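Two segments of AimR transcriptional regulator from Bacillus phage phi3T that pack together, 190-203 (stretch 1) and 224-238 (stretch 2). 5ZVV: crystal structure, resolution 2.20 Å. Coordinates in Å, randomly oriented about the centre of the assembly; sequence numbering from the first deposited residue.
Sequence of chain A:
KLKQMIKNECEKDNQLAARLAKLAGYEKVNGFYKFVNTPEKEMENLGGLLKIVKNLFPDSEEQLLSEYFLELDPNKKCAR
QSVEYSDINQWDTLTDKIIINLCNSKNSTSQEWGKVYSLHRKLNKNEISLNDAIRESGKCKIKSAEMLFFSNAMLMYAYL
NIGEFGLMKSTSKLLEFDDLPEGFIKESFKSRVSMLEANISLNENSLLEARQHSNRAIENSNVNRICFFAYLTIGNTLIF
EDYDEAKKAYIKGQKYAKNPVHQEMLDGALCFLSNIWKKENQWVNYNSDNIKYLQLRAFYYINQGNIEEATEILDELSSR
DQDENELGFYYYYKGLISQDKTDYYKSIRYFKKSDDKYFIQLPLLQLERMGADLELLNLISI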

# COMPACT_ATOMS: atom_id res chain seq x y z
N LYS A 190 -2.53 9.78 -21.60
CA LYS A 190 -3.89 9.26 -21.46
C LYS A 190 -3.92 7.76 -21.72
O LYS A 190 -4.53 7.00 -20.96
CB LYS A 190 -4.85 9.99 -22.40
CG LYS A 190 -5.35 11.34 -21.88
CD LYS A 190 -6.32 11.96 -22.88
CE LYS A 190 -6.79 13.34 -22.44
NZ LYS A 190 -7.60 14.00 -23.50
N SER A 191 -3.28 7.32 -22.81
CA SER A 191 -3.26 5.89 -23.09
C SER A 191 -2.56 5.11 -21.98
O SER A 191 -3.05 4.05 -21.55
CB SER A 191 -2.58 5.64 -24.44
OG SER A 191 -1.23 6.07 -24.42
N ARG A 192 -1.44 5.63 -21.48
CA ARG A 192 -0.74 4.98 -20.36
C ARG A 192 -1.68 4.78 -19.17
O ARG A 192 -1.88 3.64 -18.71
CB ARG A 192 0.47 5.82 -19.94
CG ARG A 192 1.66 5.82 -20.88
CD ARG A 192 2.75 6.70 -20.29
NE ARG A 192 3.95 6.79 -21.11
CZ ARG A 192 5.01 5.99 -20.98
NH1 ARG A 192 5.00 5.02 -20.07
NH2 ARG A 192 6.07 6.15 -21.76
N VAL A 193 -2.25 5.87 -18.66
CA VAL A 193 -3.12 5.79 -17.49
C VAL A 193 -4.32 4.89 -17.78
O VAL A 193 -4.78 4.17 -16.89
CB VAL A 193 -3.54 7.20 -17.06
CG1 VAL A 193 -4.49 7.13 -15.87
CG2 VAL A 193 -2.32 8.03 -16.72
N SER A 194 -4.82 4.91 -19.01
CA SER A 194 -5.94 4.04 -19.37
C SER A 194 -5.57 2.58 -19.19
O SER A 194 -6.35 1.80 -18.63
CB SER A 194 -6.38 4.31 -20.81
OG SER A 194 -7.30 5.38 -20.88
N MSE A 195 -4.39 2.19 -19.65
CA MSE A 195 -3.99 0.79 -19.49
C MSE A 195 -3.79 0.42 -18.03
O MSE A 195 -4.24 -0.64 -17.57
CB MSE A 195 -2.73 0.49 -20.30
CG MSE A 195 -3.04 0.25 -21.77
SE MSE A 195 -4.72 -0.75 -21.97
CE MSE A 195 -4.19 -2.42 -21.09
N LEU A 196 -3.12 1.31 -17.29
CA LEU A 196 -2.87 1.05 -15.87
C LEU A 196 -4.19 0.85 -15.12
O LEU A 196 -4.35 -0.13 -14.37
CB LEU A 196 -2.05 2.18 -15.27
CG LEU A 196 -0.58 2.14 -15.70
CD1 LEU A 196 0.17 3.39 -15.28
CD2 LEU A 196 0.10 0.90 -15.15
N GLU A 197 -5.14 1.76 -15.31
CA GLU A 197 -6.43 1.63 -14.64
C GLU A 197 -7.21 0.43 -15.16
O GLU A 197 -8.01 -0.16 -14.41
CB GLU A 197 -7.25 2.91 -14.81
CG GLU A 197 -6.68 4.08 -14.04
CD GLU A 197 -7.43 5.36 -14.31
OE1 GLU A 197 -8.01 5.49 -15.41
OE2 GLU A 197 -7.43 6.24 -13.42
N ALA A 198 -7.01 0.04 -16.42
CA ALA A 198 -7.66 -1.16 -16.93
C ALA A 198 -7.20 -2.40 -16.17
O ALA A 198 -8.02 -3.24 -15.78
CB ALA A 198 -7.38 -1.32 -18.43
N ASN A 199 -5.89 -2.52 -15.94
CA ASN A 199 -5.40 -3.67 -15.18
C ASN A 199 -5.82 -3.59 -13.72
O ASN A 199 -6.12 -4.61 -13.09
CB ASN A 199 -3.89 -3.78 -15.32
CG ASN A 199 -3.46 -4.22 -16.71
OD1 ASN A 199 -4.18 -4.94 -17.40
ND2 ASN A 199 -2.28 -3.77 -17.13
N ILE A 200 -5.85 -2.37 -13.15
CA ILE A 200 -6.39 -2.21 -11.80
C ILE A 200 -7.81 -2.75 -11.73
O ILE A 200 -8.16 -3.50 -10.81
CB ILE A 200 -6.34 -0.73 -11.38
CG1 ILE A 200 -4.89 -0.26 -11.19
CG2 ILE A 200 -7.13 -0.52 -10.10
CD1 ILE A 200 -4.78 1.20 -10.84
N SER A 201 -8.65 -2.37 -12.70
CA SER A 201 -10.05 -2.77 -12.67
C SER A 201 -10.19 -4.27 -12.85
O SER A 201 -11.01 -4.91 -12.17
CB SER A 201 -10.83 -2.02 -13.75
OG SER A 201 -10.74 -0.62 -13.54
N LEU A 202 -9.41 -4.86 -13.76
CA LEU A 202 -9.48 -6.31 -13.94
C LEU A 202 -9.07 -7.04 -12.67
O LEU A 202 -9.67 -8.06 -12.31
CB LEU A 202 -8.59 -6.73 -15.11
CG LEU A 202 -8.56 -8.22 -15.49
CD1 LEU A 202 -8.35 -8.37 -16.98
CD2 LEU A 202 -7.45 -8.97 -14.75
N ASN A 203 -8.05 -6.53 -11.97
CA ASN A 203 -7.59 -7.20 -10.76
C ASN A 203 -8.66 -7.21 -9.68
O ASN A 203 -8.72 -8.14 -8.87
CB ASN A 203 -6.31 -6.54 -10.25
CG ASN A 203 -5.67 -7.32 -9.12
OD1 ASN A 203 -5.10 -8.39 -9.34
ND2 ASN A 203 -5.74 -6.79 -7.91
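Stretch 2 (224-238) NRICFFAYLTIGNTL

Stretch 2 is helical from Asn 224 to Thr 237, with i+4 N to i O backbone hydrogen bonds, for example Phe 228 N to Asn 224 O and Thr 237 N to Thr 233 O, both 2.9 Å, and Leu 238 is the first residue to leave helical phi/psi (-100/8). It runs in nearly the same direction as the helix of stretch 1: the N-to-C axes make an angle of 21° and approach to 10.4 Å. The register follows from the nearest CA pairs: Ser 191 with Ile 226 at 7.1 Å, Met 195 with Ala 230 at 6.7 Å, Asn 199 with Thr 233 at 7.1 Å and Leu 202 with Thr 237 at 6.7 Å.

Arg 225 starts the contact; its CA-to-CB bond points sideways, but the end of the side chain comes nearer to stretch 1. Its NH1 lies 4.2 Å from Arg 192 NH1, and a water accepts hydrogen bonds from both atoms, at 3.3 Å from Arg 225 NH1 and 3.1 Å from Arg 192 NH1, so the two like charges share a bridging acceptor. Ile 226 points toward stretch 1; its CG2 is 4.1 Å from Ser 191 CB and its CD1 4.0 Å from Met 195 CG.

Met 195, a selenomethionine, is a knob among Ile 226, Phe 229, Ala 230 and Thr 233. The Phe 229 CA-to-CB bond points toward stretch 1, but the end of the side chain leads away; Met 195 CE lies 3.3 Å from Phe 229 O. Met 195 SE is 3.7 Å from Ala 230 CB.

Thr 233 is the reciprocal knob, among Met 195, Ala 198, Asn 199 and Leu 202. Its OG1 donates to Phe 229 O (2.7 Å) and stands 3.2 Å from Asn 199 OD1; no direct hydrogen bond joins the stretches. Finally, Leu 202 CD1 packs 3.5 Å from Asn 236 CB and 3.6 Å from Thr 237 CG2, closing a contact that buries 481 Å² in total.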

# COMPACT_ATOMS: atom_id res chain seq x y z
N ASN A 224 1.60 0.02 -30.70
CA ASN A 224 1.38 -1.42 -30.74
C ASN A 224 1.31 -2.02 -29.34
O ASN A 224 0.47 -2.89 -29.07
CB ASN A 224 2.47 -2.11 -31.57
CG ASN A 224 2.31 -1.87 -33.06
OD1 ASN A 224 3.28 -1.56 -33.76
ND2 ASN A 224 1.09 -2.02 -33.55
N ARG A 225 2.19 -1.57 -28.44
CA ARG A 225 2.20 -2.11 -27.08
C ARG A 225 0.87 -1.83 -26.37
O ARG A 225 0.27 -2.74 -25.77
CB ARG A 225 3.37 -1.53 -26.29
CG ARG A 225 3.53 -2.07 -24.87
CD ARG A 225 2.74 -1.25 -23.85
NE ARG A 225 3.40 0.00 -23.52
CZ ARG A 225 3.96 0.25 -22.34
NH1 ARG A 225 4.56 1.41 -22.12
NH2 ARG A 225 3.92 -0.66 -21.38
N ILE A 226 0.41 -0.58 -26.44
CA ILE A 226 -0.83 -0.20 -25.78
C ILE A 226 -1.99 -1.05 -26.28
O ILE A 226 -2.74 -1.64 -25.48
CB ILE A 226 -1.11 1.30 -25.98
CG1 ILE A 226 -0.06 2.15 -25.27
CG2 ILE A 226 -2.53 1.66 -25.51
CD1 ILE A 226 -0.07 2.01 -23.76
N CYS A 227 -2.16 -1.14 -27.60
CA CYS A 227 -3.30 -1.87 -28.14
C CYS A 227 -3.18 -3.36 -27.86
O CYS A 227 -4.19 -4.03 -27.58
CB CYS A 227 -3.41 -1.62 -29.64
SG CYS A 227 -3.80 0.09 -30.07
N PHE A 228 -1.96 -3.91 -27.92
CA PHE A 228 -1.76 -5.32 -27.60
C PHE A 228 -2.22 -5.63 -26.18
O PHE A 228 -3.02 -6.54 -25.97
CB PHE A 228 -0.29 -5.70 -27.79
CG PHE A 228 0.05 -7.06 -27.25
CD1 PHE A 228 -0.27 -8.20 -27.96
CD2 PHE A 228 0.68 -7.19 -26.02
CE1 PHE A 228 0.03 -9.45 -27.46
CE2 PHE A 228 0.98 -8.45 -25.52
CZ PHE A 228 0.65 -9.57 -26.24
N PHE A 229 -1.72 -4.87 -25.20
CA PHE A 229 -2.14 -5.13 -23.83
C PHE A 229 -3.61 -4.78 -23.59
O PHE A 229 -4.22 -5.32 -22.67
CB PHE A 229 -1.24 -4.39 -22.84
CG PHE A 229 0.09 -5.06 -22.63
CD1 PHE A 229 0.16 -6.29 -21.98
CD2 PHE A 229 1.25 -4.49 -23.11
CE1 PHE A 229 1.37 -6.92 -21.80
CE2 PHE A 229 2.47 -5.13 -22.92
CZ PHE A 229 2.53 -6.34 -22.27
N ALA A 230 -4.18 -3.90 -24.42
CA ALA A 230 -5.60 -3.59 -24.29
C ALA A 230 -6.46 -4.77 -24.70
O ALA A 230 -7.37 -5.18 -23.96
CB ALA A 230 -5.93 -2.34 -25.10
N TYR A 231 -6.21 -5.33 -25.89
CA TYR A 231 -6.96 -6.51 -26.32
C TYR A 231 -6.66 -7.72 -25.44
O TYR A 231 -7.55 -8.55 -25.20
CB TYR A 231 -6.67 -6.82 -27.78
CG TYR A 231 -7.40 -5.90 -28.73
CD1 TYR A 231 -8.78 -5.96 -28.86
CD2 TYR A 231 -6.71 -4.97 -29.50
CE1 TYR A 231 -9.46 -5.12 -29.72
CE2 TYR A 231 -7.37 -4.12 -30.36
CZ TYR A 231 -8.75 -4.20 -30.47
OH TYR A 231 -9.42 -3.36 -31.33
N LEU A 232 -5.42 -7.83 -24.96
CA LEU A 232 -5.10 -8.85 -23.97
C LEU A 232 -5.97 -8.70 -22.73
O LEU A 232 -6.49 -9.69 -22.20
CB LEU A 232 -3.61 -8.76 -23.61
CG LEU A 232 -2.94 -9.97 -22.98
CD1 LEU A 232 -2.93 -11.14 -23.96
CD2 LEU A 232 -1.53 -9.63 -22.53
N THR A 233 -6.15 -7.46 -22.26
CA THR A 233 -6.97 -7.24 -21.07
C THR A 233 -8.43 -7.56 -21.32
O THR A 233 -9.09 -8.17 -20.48
CB THR A 233 -6.81 -5.79 -20.58
OG1 THR A 233 -5.44 -5.54 -20.25
CG2 THR A 233 -7.67 -5.55 -19.35
N ILE A 234 -8.97 -7.14 -22.48
CA ILE A 234 -10.36 -7.43 -22.80
C ILE A 234 -10.59 -8.94 -22.83
O ILE A 234 -11.50 -9.47 -22.17
CB ILE A 234 -10.75 -6.77 -24.14
CG1 ILE A 234 -10.76 -5.25 -24.00
CG2 ILE A 234 -12.10 -7.28 -24.63
CD1 ILE A 234 -10.97 -4.50 -25.30
N GLY A 235 -9.76 -9.65 -23.59
CA GLY A 235 -9.85 -11.10 -23.61
C GLY A 235 -9.77 -11.71 -22.23
O GLY A 235 -10.49 -12.66 -21.91
N ASN A 236 -8.91 -11.15 -21.37
CA ASN A 236 -8.83 -11.64 -20.00
C ASN A 236 -10.14 -11.41 -19.25
O ASN A 236 -10.56 -12.26 -18.45
CB ASN A 236 -7.67 -10.97 -19.26
CG ASN A 236 -6.32 -11.46 -19.73
OD1 ASN A 236 -6.22 -12.48 -20.42
ND2 ASN A 236 -5.26 -10.75 -19.37
N THR A 237 -10.80 -10.28 -19.50
CA THR A 237 -12.09 -10.05 -18.85
C THR A 237 -13.17 -10.99 -19.37
O THR A 237 -14.21 -11.12 -18.72
CB THR A 237 -12.57 -8.61 -19.04
OG1 THR A 237 -12.84 -8.37 -20.43
CG2 THR A 237 -11.53 -7.62 -18.54
N LEU A 238 -12.96 -11.62 -20.53
CA LEU A 238 -13.96 -12.52 -21.08
C LEU A 238 -13.67 -14.00 -20.83
O LEU A 238 -14.38 -14.86 -21.37
CB LEU A 238 -14.10 -12.28 -22.59
CG LEU A 238 -14.67 -10.93 -23.00
CD1 LEU A 238 -14.47 -10.71 -24.49
CD2 LEU A 238 -16.15 -10.85 -22.63
O HOH W 1 6.79 2.51 -19.97